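Local coordinates for SufE-like protein 1, chloroplastic/mitochondrial (Arabidopsis thaliana, PDB 4PUI) that activates the chloroplast cysteine desulfurase NFS2 and takes part in cysteine desulfurization in mitochondria, supplying sulfur for iron-sulfur clusters, and carries a BolA domain, at residues Thr48-Ile54 against Leu83-Val89. Numbering follows the deposited sequence.
Sequences THFNLRI and LHALSIV
Leu52 and Leu86 form the apolar centre, CD1 of Leu52 lying 3.9 Å from CD2 of Leu86, both with m,t rotamers. Leu86 CD2 also meets Phe50 CB at 3.9 Å, and Leu83 CD1, from the preceding loop, lies 3.7 Å from Phe50 CD1, at the ring edge. Strands 49-54 and 85-89 run parallel, their axes approaching to 4.7 Å and diverging by 18°, pairing His49 with Ala85 through Arg53 with Val89. Phe50 and Leu52 turn their N-H and C=O groups to strand 85-89 (Phe50 N to Ala85 O 3.3 Å, Leu52 N to Ser87 O 2.8 Å); His49, Asn51 and Arg53 bond Val28, Glu26 and Glu24 instead. At the start, Thr48 O accepts from both His84 N (2.8 Å) and Ala85 N (3.1 Å), while Thr48 CG2 makes a CH-pi contact over the His84 ring. On the face carrying His49, Asn51, Arg53 and Ser87, Asn51 bonds Glu26 and Arg53 bridges to Glu22. In this BolA domain, helix 64-74 links the parallel strands in a beta-alpha-beta crossover; strand 49-55 is central, antiparallel to 22-27; helices 5-18 and 64-74 cover the apolar face through Ile10 and Ile71.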
loop_
_atom_site.group_PDB
_atom_site.type_symbol
_atom_site.label_atom_id
_atom_site.label_comp_id
_atom_site.label_asym_id
_atom_site.label_seq_id
_atom_site.Cartn_x
_atom_site.Cartn_y
_atom_site.Cartn_z
ATOM N N THR A 48 -1.792 9.408 -7.974
ATOM C CA THR A 48 -1.960 8.305 -8.909
ATOM C C THR A 48 -0.977 7.168 -8.652
ATOM O O THR A 48 -1.224 6.035 -9.052
ATOM C CB THR A 48 -1.732 8.785 -10.348
ATOM O OG1 THR A 48 -0.449 9.409 -10.429
ATOM C CG2 THR A 48 -2.802 9.782 -10.751
ATOM N N HIS A 49 0.135 7.469 -7.985
ATOM C CA HIS A 49 1.184 6.482 -7.768
ATOM C C HIS A 49 1.720 6.532 -6.346
ATOM O O HIS A 49 2.102 7.595 -5.862
ATOM C CB HIS A 49 2.340 6.721 -8.740
ATOM C CG HIS A 49 1.982 6.482 -10.173
ATOM N ND1 HIS A 49 1.193 7.347 -10.897
ATOM C CD2 HIS A 49 2.301 5.470 -11.016
ATOM C CE1 HIS A 49 1.041 6.881 -12.123
ATOM N NE2 HIS A 49 1.700 5.740 -12.220
ATOM N N PHE A 50 1.748 5.380 -5.681
ATOM C CA PHE A 50 2.319 5.290 -4.344
ATOM C C PHE A 50 3.294 4.132 -4.247
ATOM O O PHE A 50 3.131 3.118 -4.925
ATOM C CB PHE A 50 1.234 5.088 -3.287
ATOM C CG PHE A 50 0.325 6.272 -3.112
ATOM C CD1 PHE A 50 -0.739 6.485 -3.971
ATOM C CD2 PHE A 50 0.544 7.174 -2.074
ATOM C CE1 PHE A 50 -1.575 7.593 -3.806
ATOM C CE2 PHE A 50 -0.284 8.270 -1.894
ATOM C CZ PHE A 50 -1.352 8.481 -2.767
ATOM N N ASN A 51 4.310 4.305 -3.407
ATOM C CA ASN A 51 5.143 3.197 -2.964
ATOM C C ASN A 51 4.677 2.805 -1.576
ATOM O O ASN A 51 4.523 3.665 -0.711
ATOM C CB ASN A 51 6.629 3.590 -2.895
ATOM C CG ASN A 51 7.225 3.921 -4.260
ATOM O OD1 ASN A 51 6.796 3.384 -5.280
ATOM N ND2 ASN A 51 8.223 4.801 -4.279
ATOM N N LEU A 52 4.452 1.510 -1.364
ATOM C CA LEU A 52 4.053 0.998 -0.053
ATOM C C LEU A 52 5.120 0.048 0.499
ATOM O O LEU A 52 5.588 -0.838 -0.214
ATOM C CB LEU A 52 2.759 0.213 -0.175
ATOM C CG LEU A 52 1.560 0.916 -0.799
ATOM C CD1 LEU A 52 0.347 -0.011 -0.835
ATOM C CD2 LEU A 52 1.230 2.179 -0.025
ATOM N N ARG A 53 5.497 0.234 1.762
ATOM C CA ARG A 53 6.316 -0.756 2.451
ATOM C C ARG A 53 5.557 -1.175 3.696
ATOM O O ARG A 53 5.260 -0.345 4.555
ATOM C CB ARG A 53 7.690 -0.204 2.830
ATOM C CG ARG A 53 8.595 -1.248 3.515
ATOM C CD ARG A 53 9.893 -0.618 3.980
ATOM N NE ARG A 53 10.830 -1.568 4.580
ATOM C CZ ARG A 53 10.832 -1.891 5.866
ATOM N NH1 ARG A 53 9.928 -1.367 6.672
ATOM N NH2 ARG A 53 11.738 -2.743 6.348
ATOM N N ILE A 54 5.210 -2.456 3.769
ATOM C CA ILE A 54 4.368 -2.957 4.849
ATOM C C ILE A 54 5.026 -4.140 5.512
ATOM O O ILE A 54 5.336 -5.119 4.846
ATOM C CB ILE A 54 3.011 -3.430 4.306
ATOM C CG1 ILE A 54 2.469 -2.402 3.317
ATOM C CG2 ILE A 54 2.003 -3.723 5.459
ATOM C CD1 ILE A 54 1.261 -2.890 2.525
ATOM N N LEU A 83 -6.469 5.868 -8.627
ATOM C CA LEU A 83 -5.173 5.290 -8.292
ATOM C C LEU A 83 -4.710 4.419 -9.453
ATOM O O LEU A 83 -5.437 3.529 -9.888
ATOM C CB LEU A 83 -5.273 4.451 -7.017
ATOM C CG LEU A 83 -4.003 3.736 -6.553
ATOM C CD1 LEU A 83 -2.925 4.761 -6.341
ATOM C CD2 LEU A 83 -4.254 2.928 -5.259
ATOM N N HIS A 84 -3.515 4.694 -9.968
ATOM C CA HIS A 84 -3.030 3.998 -11.147
ATOM C C HIS A 84 -2.116 2.834 -10.811
ATOM O O HIS A 84 -2.283 1.736 -11.347
ATOM C CB HIS A 84 -2.297 4.958 -12.081
ATOM C CG HIS A 84 -3.195 5.944 -12.759
ATOM N ND1 HIS A 84 -4.567 5.887 -12.663
ATOM C CD2 HIS A 84 -2.910 7.011 -13.542
ATOM C CE1 HIS A 84 -5.092 6.880 -13.363
ATOM N NE2 HIS A 84 -4.112 7.579 -13.896
ATOM N N ALA A 85 -1.163 3.066 -9.913
ATOM C CA ALA A 85 -0.154 2.051 -9.633
ATOM C C ALA A 85 0.264 2.045 -8.180
ATOM O O ALA A 85 0.363 3.095 -7.545
ATOM C CB ALA A 85 1.059 2.264 -10.518
ATOM N N LEU A 86 0.518 0.849 -7.666
ATOM C CA LEU A 86 1.111 0.691 -6.349
ATOM C C LEU A 86 2.384 -0.133 -6.476
ATOM O O LEU A 86 2.367 -1.221 -7.049
ATOM C CB LEU A 86 0.161 -0.024 -5.392
ATOM C CG LEU A 86 -1.119 0.709 -5.009
ATOM C CD1 LEU A 86 -2.114 -0.263 -4.396
ATOM C CD2 LEU A 86 -0.795 1.843 -4.062
ATOM N N SER A 87 3.467 0.381 -5.922
ATOM C CA SER A 87 4.703 -0.385 -5.844
ATOM C C SER A 87 4.817 -0.973 -4.430
ATOM O O SER A 87 4.990 -0.237 -3.463
ATOM C CB SER A 87 5.893 0.515 -6.156
ATOM O OG SER A 87 7.113 -0.177 -5.975
ATOM N N ILE A 88 4.736 -2.294 -4.322
ATOM C CA ILE A 88 4.541 -2.937 -3.026
ATOM C C ILE A 88 5.776 -3.694 -2.532
ATOM O O ILE A 88 6.343 -4.497 -3.262
ATOM C CB ILE A 88 3.351 -3.889 -3.088
ATOM C CG1 ILE A 88 2.071 -3.093 -3.347
ATOM C CG2 ILE A 88 3.243 -4.721 -1.791
ATOM C CD1 ILE A 88 0.872 -3.939 -3.692
ATOM N N VAL A 89 6.191 -3.408 -1.297
ATOM C CA VAL A 89 7.147 -4.250 -0.583
ATOM C C VAL A 89 6.379 -4.741 0.626
ATOM O O VAL A 89 5.882 -3.937 1.408
ATOM C CB VAL A 89 8.412 -3.477 -0.136
ATOM C CG1 VAL A 89 9.282 -4.348 0.786
ATOM C CG2 VAL A 89 9.225 -3.050 -1.349
#